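Local coordinates for 5' nucleotidase family protein (Staphylococcus aureus subsp. aureus, PDB 4Q7F), which belongs to the 5'-nucleotidase family, joining a metal-binding calcineurin-like phosphoesterase domain to a C-terminal domain that helps form a ligand pocket, at residues I404-E409 with H431-I436; T443-R448 with R453-M458; I472-Y477 with D486-A491. One frame throughout, in Å; residues are numbered along the deposited sequence. Where two conformers were deposited one is given.

Contact 1: I404-E409 with H431-I436. With 3D1 ((2R,3S,5R)-5-(6-amino-9H-purin-9-yl)-tetrahydro-2-(hydroxymethyl)furan-3-ol), chain D.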
loop_
_atom_site.group_PDB
_atom_site.type_symbol
_atom_site.label_atom_id
_atom_site.label_comp_id
_atom_site.label_asym_id
_atom_site.label_seq_id
_atom_site.Cartn_x
_atom_site.Cartn_y
_atom_site.Cartn_z
ATOM N N ILE A 404 17.407 -14.849 1.938
ATOM C CA ILE A 404 16.691 -15.952 1.270
ATOM C C ILE A 404 15.856 -16.706 2.316
ATOM O O ILE A 404 14.791 -17.195 1.997
ATOM C CB ILE A 404 17.626 -16.894 0.478
ATOM C CG1 ILE A 404 18.372 -16.114 -0.604
ATOM C CG2 ILE A 404 16.825 -17.977 -0.216
ATOM C CD1 ILE A 404 19.487 -16.882 -1.302
ATOM N N GLU A 405 16.330 -16.789 3.560
ATOM C CA GLU A 405 15.558 -17.461 4.609
ATOM C C GLU A 405 14.270 -16.645 4.914
ATOM O O GLU A 405 13.223 -17.206 5.236
ATOM C CB GLU A 405 16.396 -17.624 5.872
ATOM C CG GLU A 405 17.559 -18.615 5.762
ATOM C CD GLU A 405 17.135 -20.075 5.754
ATOM O OE1 GLU A 405 15.928 -20.337 5.755
ATOM O OE2 GLU A 405 18.019 -21.005 5.741
ATOM N N ARG A 406 14.347 -15.330 4.790
ATOM C CA ARG A 406 13.164 -14.483 5.060
ATOM C C ARG A 406 12.104 -14.811 4.001
ATOM O O ARG A 406 10.969 -15.120 4.350
ATOM C CB ARG A 406 13.512 -13.019 5.087
ATOM C CG ARG A 406 12.302 -12.060 5.036
ATOM C CD ARG A 406 11.234 -12.322 6.091
ATOM N NE ARG A 406 10.100 -11.399 5.913
ATOM C CZ ARG A 406 8.875 -11.596 6.391
ATOM N NH1 ARG A 406 8.582 -12.694 7.104
ATOM N NH2 ARG A 406 7.931 -10.691 6.152
ATOM N N SER A 407 12.495 -14.791 2.727
ATOM C CA SER A 407 11.605 -15.157 1.639
ATOM C C SER A 407 11.051 -16.567 1.844
ATOM O O SER A 407 9.885 -16.766 1.631
ATOM C CB SER A 407 12.319 -15.082 0.282
ATOM O OG SER A 407 12.853 -13.787 0.062
ATOM N N ALA A 408 11.898 -17.548 2.224
ATOM C CA ALA A 408 11.470 -18.936 2.441
ATOM C C ALA A 408 10.379 -19.098 3.519
ATOM O O ALA A 408 9.694 -20.140 3.566
ATOM C CB ALA A 408 12.696 -19.862 2.740
ATOM N N GLU A 409 10.223 -18.092 4.376
ATOM C CA GLU A 409 9.167 -18.068 5.404
ATOM C C GLU A 409 7.777 -17.973 4.771
ATOM O O GLU A 409 6.773 -18.236 5.422
ATOM C CB GLU A 409 9.335 -16.881 6.352
ATOM C CG GLU A 409 10.581 -16.943 7.210
ATOM C CD GLU A 409 10.763 -15.704 8.053
ATOM O OE1 GLU A 409 9.781 -14.904 8.185
ATOM O OE2 GLU A 409 11.881 -15.508 8.567
ATOM N N HIS A 431 1.937 -11.306 -0.427
ATOM C CA HIS A 431 2.726 -12.068 -1.401
ATOM C C HIS A 431 3.906 -11.253 -1.910
ATOM O O HIS A 431 4.923 -11.810 -2.336
ATOM C CB HIS A 431 1.884 -12.518 -2.599
ATOM C CG HIS A 431 0.653 -13.279 -2.229
ATOM N ND1 HIS A 431 0.679 -14.606 -1.857
ATOM C CD2 HIS A 431 -0.648 -12.902 -2.187
ATOM C CE1 HIS A 431 -0.549 -15.009 -1.591
ATOM N NE2 HIS A 431 -1.372 -13.993 -1.785
ATOM N N PHE A 432 3.740 -9.940 -1.887
ATOM C CA PHE A 432 4.777 -9.026 -2.309
ATOM C C PHE A 432 6.008 -9.035 -1.380
ATOM O O PHE A 432 6.988 -8.357 -1.653
ATOM C CB PHE A 432 4.220 -7.608 -2.454
ATOM C CG PHE A 432 3.405 -7.132 -1.274
ATOM C CD1 PHE A 432 4.000 -6.867 -0.049
ATOM C CD2 PHE A 432 2.035 -6.889 -1.414
ATOM C CE1 PHE A 432 3.254 -6.418 1.029
ATOM C CE2 PHE A 432 1.281 -6.423 -0.340
ATOM C CZ PHE A 432 1.895 -6.181 0.886
ATOM N N ASN A 433 5.940 -9.800 -0.292
ATOM C CA ASN A 433 7.059 -9.939 0.624
ATOM C C ASN A 433 7.853 -11.207 0.369
ATOM O O ASN A 433 8.694 -11.548 1.169
ATOM C CB ASN A 433 6.630 -9.842 2.088
ATOM C CG ASN A 433 6.355 -8.416 2.516
ATOM O OD1 ASN A 433 6.740 -7.461 1.833
ATOM N ND2 ASN A 433 5.690 -8.259 3.646
ATOM N N TYR A 434 7.549 -11.905 -0.727
ATOM C CA TYR A 434 8.312 -13.065 -1.154
ATOM C C TYR A 434 9.179 -12.680 -2.338
ATOM O O TYR A 434 8.678 -12.178 -3.335
ATOM C CB TYR A 434 7.399 -14.213 -1.577
ATOM C CG TYR A 434 8.174 -15.392 -2.172
ATOM C CD1 TYR A 434 8.991 -16.176 -1.386
ATOM C CD2 TYR A 434 8.049 -15.719 -3.516
ATOM C CE1 TYR A 434 9.690 -17.232 -1.929
ATOM C CE2 TYR A 434 8.722 -16.786 -4.066
ATOM C CZ TYR A 434 9.548 -17.538 -3.275
ATOM O OH TYR A 434 10.183 -18.619 -3.848
ATOM N N ASP A 435 10.467 -12.971 -2.270
ATOM C CA ASP A 435 11.363 -12.607 -3.379
ATOM C C ASP A 435 11.893 -13.814 -4.064
ATOM O O ASP A 435 12.142 -14.872 -3.426
ATOM C CB ASP A 435 12.542 -11.740 -2.907
ATOM C CG ASP A 435 12.150 -10.306 -2.581
ATOM O OD1 ASP A 435 11.166 -9.799 -3.145
ATOM O OD2 ASP A 435 12.879 -9.645 -1.791
ATOM N N ILE A 436 12.040 -13.655 -5.380
ATOM C CA ILE A 436 12.667 -14.647 -6.230
ATOM C C ILE A 436 14.040 -14.083 -6.589
ATOM O O ILE A 436 14.157 -12.946 -7.050
ATOM C CB ILE A 436 11.872 -14.934 -7.526
ATOM C CG1 ILE A 436 10.472 -15.481 -7.220
ATOM C CG2 ILE A 436 12.639 -15.909 -8.400
ATOM C CD1 ILE A 436 9.405 -14.434 -6.982
HETATM O "O5'" 3D1 D . 3.011 -2.271 4.695
HETATM C "C5'" 3D1 D . 3.682 -2.172 3.442
HETATM C "C4'" 3D1 D . 3.057 -1.085 2.585
HETATM O "O4'" 3D1 D . 3.940 -0.873 1.493
HETATM C "C1'" 3D1 D . 3.366 -1.305 0.255
HETATM N N9 3D1 D . 4.399 -2.027 -0.537
HETATM C C4 3D1 D . 5.256 -1.383 -1.317
HETATM N N3 3D1 D . 5.450 -0.077 -1.610
HETATM C C2 3D1 D . 6.426 0.292 -2.461
HETATM N N1 3D1 D . 7.265 -0.600 -3.054
HETATM C C6 3D1 D . 7.177 -1.933 -2.843
HETATM N N6 3D1 D . 8.039 -2.791 -3.454
HETATM C C5 3D1 D . 6.132 -2.408 -1.910
HETATM N N7 3D1 D . 5.705 -3.596 -1.434
HETATM C C8 3D1 D . 4.665 -3.359 -0.594
HETATM C "C2'" 3D1 D . 2.109 -2.087 0.608
HETATM C "C3'" 3D1 D . 1.729 -1.440 1.927
HETATM O "O3'" 3D1 D . 0.979 -0.239 1.648
#
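Ser407 and Asp435 make the polar link between the two segments: Asp435 N donates to Ser407 OG, a weak bond of 3.4 Å with an N-H...O angle of 146°. The stronger partner of that hydroxyl is Tyr485 OH, which also bonds to Asn433 O and so ties both segments to the same loop residue. Asp435 itself turns its carboxylate to Arg478 in a salt bridge.

The aromatic contact uses an edge. With CG anti to the backbone N (chi1 174°), the Tyr434 ring reaches alongside the helix, and Ser407 O lies near the ring plane, 3.2 Å from Tyr434 CD1; the phenol end continues to Arg337 O. The C-terminal part of helix 397-408 is thus set against the chain entering strand 435-438, an outermost strand of the mixed five-stranded sheet in the C-terminal domain.

Among the charged groups, Arg406 NH1 meets Glu409 OE1 at 2.7 Å in a salt bridge, while NH2 bonds to Gly483 O. The guanidinium and the Asn433 amide merely pass each other, planes 50° apart. On the ligand side, Phe432 offers a ring face to 3D1, whose C8 stands 3.6 Å from Phe432 CD1.

Contact 2: T443-R448 with R453-M458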
loop_
_atom_site.group_PDB
_atom_site.type_symbol
_atom_site.label_atom_id
_atom_site.label_comp_id
_atom_site.label_asym_id
_atom_site.label_seq_id
_atom_site.Cartn_x
_atom_site.Cartn_y
_atom_site.Cartn_z
ATOM N N THR A 443 18.074 -24.240 -2.700
ATOM C CA THR A 443 17.065 -25.205 -2.422
ATOM C C THR A 443 16.409 -24.775 -1.125
ATOM O O THR A 443 17.101 -24.481 -0.137
ATOM C CB THR A 443 17.678 -26.606 -2.180
ATOM O OG1 THR A 443 18.371 -27.050 -3.352
ATOM C CG2 THR A 443 16.582 -27.608 -1.834
ATOM N N ILE A 444 15.082 -24.676 -1.139
ATOM C CA ILE A 444 14.322 -24.353 0.058
ATOM C C ILE A 444 13.631 -25.620 0.540
ATOM O O ILE A 444 12.933 -26.262 -0.229
ATOM C CB ILE A 444 13.264 -23.258 -0.208
ATOM C CG1 ILE A 444 13.939 -21.909 -0.510
ATOM C CG2 ILE A 444 12.378 -23.123 1.009
ATOM C CD1 ILE A 444 12.958 -20.794 -0.935
ATOM N N HIS A 445 13.846 -25.978 1.802
ATOM C CA HIS A 445 13.222 -27.144 2.438
ATOM C C HIS A 445 12.168 -26.632 3.410
ATOM O O HIS A 445 12.474 -26.318 4.552
ATOM C CB HIS A 445 14.263 -27.979 3.188
ATOM C CG HIS A 445 15.184 -28.738 2.289
ATOM N ND1 HIS A 445 14.839 -29.948 1.735
ATOM C CD2 HIS A 445 16.427 -28.460 1.835
ATOM C CE1 HIS A 445 15.827 -30.389 0.979
ATOM N NE2 HIS A 445 16.806 -29.510 1.033
ATOM N N VAL A 446 10.921 -26.587 2.957
ATOM C CA VAL A 446 9.814 -25.985 3.741
ATOM C C VAL A 446 9.506 -26.753 5.042
ATOM O O VAL A 446 9.094 -26.166 6.010
ATOM C CB VAL A 446 8.557 -25.811 2.863
ATOM C CG1 VAL A 446 7.478 -25.006 3.598
ATOM C CG2 VAL A 446 8.943 -25.099 1.564
ATOM N N GLY A 447 9.784 -28.045 5.071
ATOM C CA GLY A 447 9.538 -28.840 6.276
ATOM C C GLY A 447 10.496 -28.526 7.428
ATOM O O GLY A 447 10.280 -28.975 8.545
ATOM N N ARG A 448 11.559 -27.765 7.163
ATOM C CA ARG A 448 12.554 -27.435 8.201
ATOM C C ARG A 448 12.207 -26.127 8.897
ATOM O O ARG A 448 11.484 -25.316 8.329
ATOM C CB ARG A 448 13.939 -27.387 7.571
ATOM C CG ARG A 448 14.313 -28.741 6.959
ATOM C CD ARG A 448 15.619 -28.697 6.219
ATOM N NE ARG A 448 15.854 -29.955 5.525
ATOM C CZ ARG A 448 16.970 -30.256 4.867
ATOM N NH1 ARG A 448 17.987 -29.383 4.812
ATOM N NH2 ARG A 448 17.075 -31.440 4.277
ATOM N N ARG A 453 16.084 -23.197 6.345
ATOM C CA ARG A 453 15.466 -23.871 5.223
ATOM C C ARG A 453 16.237 -23.760 3.927
ATOM O O ARG A 453 15.880 -24.442 2.973
ATOM C CB ARG A 453 14.072 -23.236 4.945
ATOM C CG ARG A 453 13.038 -23.410 6.048
ATOM C CD ARG A 453 11.708 -22.733 5.700
ATOM N NE ARG A 453 10.628 -23.176 6.594
ATOM C CZ ARG A 453 9.378 -22.720 6.565
ATOM N NH1 ARG A 453 9.014 -21.821 5.680
ATOM N NH2 ARG A 453 8.482 -23.206 7.404
ATOM N N VAL A 454 17.217 -22.856 3.852
ATOM C CA VAL A 454 17.945 -22.633 2.603
ATOM C C VAL A 454 19.215 -23.507 2.564
ATOM O O VAL A 454 19.983 -23.475 3.477
ATOM C CB VAL A 454 18.313 -21.167 2.425
ATOM C CG1 VAL A 454 19.091 -20.958 1.129
ATOM C CG2 VAL A 454 17.057 -20.294 2.423
ATOM N N SER A 455 19.358 -24.280 1.494
ATOM C CA SER A 455 20.475 -25.195 1.280
ATOM C C SER A 455 21.012 -25.060 -0.132
ATOM O O SER A 455 20.377 -24.445 -1.008
ATOM C CB SER A 455 20.004 -26.632 1.469
ATOM O OG SER A 455 19.706 -26.902 2.820
ATOM N N ASN A 456 22.188 -25.639 -0.329
ATOM C CA ASN A 456 22.843 -25.727 -1.633
ATOM C C ASN A 456 23.088 -24.390 -2.349
ATOM O O ASN A 456 23.018 -24.334 -3.584
ATOM C CB ASN A 456 21.998 -26.638 -2.535
ATOM C CG ASN A 456 21.680 -27.975 -1.886
ATOM O OD1 ASN A 456 20.499 -28.314 -1.695
ATOM N ND2 ASN A 456 22.732 -28.738 -1.509
HETATM N N MSE A 457 23.419 -23.336 -1.600
HETATM C CA MSE A 457 23.597 -22.006 -2.222
HETATM C C MSE A 457 24.833 -21.952 -3.091
HETATM O O MSE A 457 25.903 -22.309 -2.646
HETATM C CB MSE A 457 23.715 -20.905 -1.178
HETATM C CG MSE A 457 22.414 -20.609 -0.469
HETATM SE SE MSE A 457 22.711 -19.062 0.716
HETATM C CE MSE A 457 23.055 -17.728 -0.660
HETATM N N MSE A 458 24.689 -21.484 -4.328
HETATM C CA MSE A 458 25.810 -21.400 -5.245
HETATM C C MSE A 458 25.727 -20.170 -6.084
HETATM O O MSE A 458 24.680 -19.863 -6.640
HETATM C CB MSE A 458 25.863 -22.583 -6.216
HETATM C CG MSE A 458 25.920 -23.917 -5.494
HETATM SE SE MSE A 458 27.748 -24.270 -4.859
HETATM C CE MSE A 458 28.361 -25.119 -6.519
HETATM O O HOH W 1 19.448 -29.899 0.376
HETATM O O HOH W 2 21.048 -28.681 3.934
HETATM O O HOH W 3 17.936 -26.663 4.962
#
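Strands 443-445 and 454-458 run antiparallel, 4.8 Å apart at closest approach with 160° between their directions, Thr443 and Ser455 forming a hydrogen-bonded pair and Ile444 and Val454 a non-hydrogen-bonded one. Ser455 N reaches Thr443 O at 2.8 Å, and His445 N reaches Arg453 O at the same length of 2.8 Å. Beyond the strand, a type I turn from His445 to Arg448 begins the link between the arms.

Arg453 lies along the carbonyl oxygens of that turn. Its extended chain runs past His445 O and delivers NE to Arg448 O, a nearly straight bond of 2.9 Å (170° at the hydrogen) lying in the guanidinium plane, while Val446 CG1 sits over one face of the group. NH1 is held by Ala408 O and Phe411 O.

The other polar cluster lies on the face carrying Thr443 and Ser455. Thr443 OG1 donates to Asn456 OD1 at 3.0 Å, and the same oxygen accepts from a water that also bonds to His445 NE2. Over the imidazole lies the Arg448 guanidinium, with His445 CG 3.4 Å above its plane and over its centre; two further waters bridge Arg448 NH1 and Ser455 OG. His445 ND1 is taken by Lys527 O.

On the reverse face Ile444 and Val454 pack against Ala408 and Ile404 of helix 397-408, whose Glu405 carboxylate receives the backbone N-H groups of Arg453 and Val454. Within the four-stranded sheet, the hairpin is flanked by strand 522-526 beside 441-445 and by strand 462-463 beside 454-459.

Contact 3: I472-Y477 with D486-A491. With 3D1 ((2R,3S,5R)-5-(6-amino-9H-purin-9-yl)-tetrahydro-2-(hydroxymethyl)furan-3-ol), chain D.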
loop_
_atom_site.group_PDB
_atom_site.type_symbol
_atom_site.label_atom_id
_atom_site.label_comp_id
_atom_site.label_asym_id
_atom_site.label_seq_id
_atom_site.Cartn_x
_atom_site.Cartn_y
_atom_site.Cartn_z
ATOM N N ILE A 472 24.175 -7.393 -4.279
ATOM C CA ILE A 472 22.826 -7.748 -4.615
ATOM C C ILE A 472 22.032 -6.514 -5.015
ATOM O O ILE A 472 22.127 -5.464 -4.391
ATOM C CB ILE A 472 22.141 -8.541 -3.464
ATOM C CG1 ILE A 472 20.756 -9.023 -3.876
ATOM C CG2 ILE A 472 22.058 -7.713 -2.184
ATOM C CD1 ILE A 472 20.131 -9.990 -2.882
ATOM N N CYS A 473 21.320 -6.648 -6.116
ATOM C CA CYS A 473 20.412 -5.589 -6.586
ATOM C C CYS A 473 19.046 -5.833 -5.960
ATOM O O CYS A 473 18.422 -6.902 -6.174
ATOM C CB CYS A 473 20.288 -5.632 -8.105
ATOM S SG CYS A 473 19.322 -4.280 -8.771
ATOM N N VAL A 474 18.582 -4.869 -5.163
ATOM C CA VAL A 474 17.274 -4.943 -4.548
ATOM C C VAL A 474 16.535 -3.644 -4.854
ATOM O O VAL A 474 17.143 -2.653 -5.296
ATOM C CB VAL A 474 17.352 -5.164 -3.029
ATOM C CG1 VAL A 474 18.261 -6.352 -2.730
ATOM C CG2 VAL A 474 17.859 -3.916 -2.311
ATOM N N ASN A 475 15.218 -3.632 -4.658
ATOM C CA ASN A 475 14.483 -2.355 -4.870
ATOM C C ASN A 475 14.622 -1.433 -3.649
ATOM O O ASN A 475 15.063 -1.884 -2.583
ATOM C CB ASN A 475 13.045 -2.599 -5.276
ATOM C CG ASN A 475 12.207 -3.256 -4.187
ATOM O OD1 ASN A 475 12.262 -2.895 -3.024
ATOM N ND2 ASN A 475 11.357 -4.155 -4.596
ATOM N N ASN A 476 14.246 -0.164 -3.782
ATOM C CA ASN A 476 14.440 0.781 -2.674
ATOM C C ASN A 476 13.636 0.428 -1.429
ATOM O O ASN A 476 14.058 0.739 -0.301
ATOM C CB ASN A 476 14.137 2.209 -3.085
ATOM C CG ASN A 476 12.685 2.435 -3.358
ATOM O OD1 ASN A 476 12.152 1.961 -4.355
ATOM N ND2 ASN A 476 12.037 3.181 -2.488
ATOM N N TYR A 477 12.502 -0.232 -1.642
ATOM C CA TYR A 477 11.625 -0.671 -0.543
ATOM C C TYR A 477 12.410 -1.657 0.293
ATOM O O TYR A 477 12.535 -1.505 1.508
ATOM C CB TYR A 477 10.363 -1.339 -1.125
ATOM C CG TYR A 477 9.311 -1.775 -0.144
ATOM C CD1 TYR A 477 8.376 -0.863 0.343
ATOM C CD2 TYR A 477 9.202 -3.104 0.242
ATOM C CE1 TYR A 477 7.394 -1.248 1.226
ATOM C CE2 TYR A 477 8.210 -3.517 1.124
ATOM C CZ TYR A 477 7.305 -2.576 1.607
ATOM O OH TYR A 477 6.309 -2.956 2.460
ATOM N N ASP A 486 15.232 -6.690 7.210
ATOM C CA ASP A 486 16.076 -5.829 8.031
ATOM C C ASP A 486 17.590 -6.000 7.823
ATOM O O ASP A 486 18.338 -5.077 8.067
ATOM C CB ASP A 486 15.649 -5.998 9.487
ATOM C CG ASP A 486 14.203 -5.531 9.701
ATOM O OD1 ASP A 486 13.961 -4.304 9.647
ATOM O OD2 ASP A 486 13.299 -6.388 9.862
HETATM N N MSE A 487 18.017 -7.143 7.302
HETATM C CA MSE A 487 19.434 -7.382 7.057
HETATM C C MSE A 487 19.990 -6.438 6.004
HETATM O O MSE A 487 21.192 -6.254 5.940
HETATM C CB MSE A 487 19.685 -8.859 6.717
HETATM C CG MSE A 487 19.288 -9.342 5.308
HETATM SE SE MSE A 487 17.360 -9.251 4.827
HETATM C CE MSE A 487 16.681 -10.496 6.185
ATOM N N TYR A 488 19.150 -5.819 5.176
ATOM C CA TYR A 488 19.685 -4.894 4.173
ATOM C C TYR A 488 19.940 -3.485 4.694
ATOM O O TYR A 488 20.643 -2.711 4.047
ATOM C CB TYR A 488 18.765 -4.751 2.978
ATOM C CG TYR A 488 18.532 -5.989 2.176
ATOM C CD1 TYR A 488 19.609 -6.735 1.693
ATOM C CD2 TYR A 488 17.245 -6.386 1.822
ATOM C CE1 TYR A 488 19.406 -7.854 0.917
ATOM C CE2 TYR A 488 17.034 -7.508 1.040
ATOM C CZ TYR A 488 18.133 -8.235 0.591
ATOM O OH TYR A 488 17.986 -9.354 -0.166
ATOM N N ILE A 489 19.374 -3.145 5.845
ATOM C CA ILE A 489 19.484 -1.777 6.372
ATOM C C ILE A 489 20.928 -1.379 6.608
ATOM O O ILE A 489 21.720 -2.124 7.228
ATOM C CB ILE A 489 18.625 -1.589 7.650
ATOM C CG1 ILE A 489 17.136 -1.735 7.297
ATOM C CG2 ILE A 489 18.883 -0.224 8.279
ATOM C CD1 ILE A 489 16.202 -1.798 8.494
ATOM N N ASP A 490 21.286 -0.207 6.093
ATOM C CA ASP A 490 22.662 0.286 6.243
ATOM C C ASP A 490 23.747 -0.587 5.568
ATOM O O ASP A 490 24.906 -0.451 5.918
ATOM C CB ASP A 490 23.025 0.456 7.737
ATOM C CG ASP A 490 22.213 1.550 8.433
ATOM O OD1 ASP A 490 21.573 2.379 7.749
ATOM O OD2 ASP A 490 22.252 1.597 9.680
ATOM N N ALA A 491 23.395 -1.491 4.647
ATOM C CA ALA A 491 24.422 -2.262 3.933
ATOM C C ALA A 491 25.076 -1.229 3.000
ATOM O O ALA A 491 24.387 -0.342 2.483
ATOM C CB ALA A 491 23.820 -3.411 3.132
HETATM O "O5'" 3D1 D . 3.011 -2.271 4.695
HETATM C "C5'" 3D1 D . 3.682 -2.172 3.442
HETATM C "C4'" 3D1 D . 3.057 -1.085 2.585
HETATM O "O4'" 3D1 D . 3.940 -0.873 1.493
HETATM C "C1'" 3D1 D . 3.366 -1.305 0.255
HETATM N N9 3D1 D . 4.399 -2.027 -0.537
HETATM C C4 3D1 D . 5.256 -1.383 -1.317
HETATM N N3 3D1 D . 5.450 -0.077 -1.610
HETATM C C2 3D1 D . 6.426 0.292 -2.461
HETATM N N1 3D1 D . 7.265 -0.600 -3.054
HETATM C C6 3D1 D . 7.177 -1.933 -2.843
HETATM N N6 3D1 D . 8.039 -2.791 -3.454
HETATM C C5 3D1 D . 6.132 -2.408 -1.910
HETATM N N7 3D1 D . 5.705 -3.596 -1.434
HETATM C C8 3D1 D . 4.665 -3.359 -0.594
HETATM C "C2'" 3D1 D . 2.109 -2.087 0.608
HETATM C "C3'" 3D1 D . 1.729 -1.440 1.927
HETATM O "O3'" 3D1 D . 0.979 -0.239 1.648
#
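The backbone O of Tyr488 accepts a hydrogen bond from Ala491 N at 3.1 Å, closing a type II turn, and it is the side chain of this same tyrosine that meets the strand. No hydrogen bond crosses between the segments; the join is made by one aromatic ring and two branched aliphatic residues.

Val474 supplies the main touch. Its CG1 methyl comes over a face of the Tyr488 ring, 4.2 Å from the ring centroid and 24° off the normal, a CH-pi contact shifted toward the phenol end. The methyl stands there because it lies beside the backbone N, anti to the carbonyl carbon (chi1 -51°). Against the opposite face rests the selenium of Met487, a selenomethionine, so the ring is held between a neighbour in its own segment and one across the contact. Ile472 crosses the tyrosine at about a right angle: its CG2 lies 4.1 Å from Tyr488 CE1, and its CD1 lies 3.5 Å from Tyr488 OH. Ala403 of helix 397-408 and Leu393 of strand 390-396 add to this buried apolar layer.

Further along, the strand gives way to helix 476-479. Asn475 stands at the N-cap, where its OD1 accepts from Arg478 N, and two residues on, Tyr477 lays its ring nearly parallel to the purine of 3D1, with C5 of the ligand 3.4 Å above the plane of the Tyr477 ring and over its centre. The Trp170 ring meets Tyr477 with planes about 10° apart. This is a strand-to-helix junction with an N-capping asparagine, whose following tyrosine stacks face to face on the purine in a pocket that Trp170 and His110 of the phosphoesterase part also line.

How the contacts relate
Along the chain the three contacts follow one another in series, all within the C-terminal domain of this 5'-nucleotidase family protein. Contact 1 lies between the others in space, its centre 13 Å from that of contact 2 and 14 Å from that of contact 3, whereas contacts 2 and 3 are 22 Å apart and do not touch. Helix 397-408 is the common element: it contributes a segment to contact 1, and its residues also pack against the hairpin of contact 2 and Tyr488 of contact 3. Contacts 1 and 3 further share the five-stranded sheet and 3D1. The helix thus lies between the outlying four-stranded sheet and the segments that carry Phe432 and Tyr477 to the pocket.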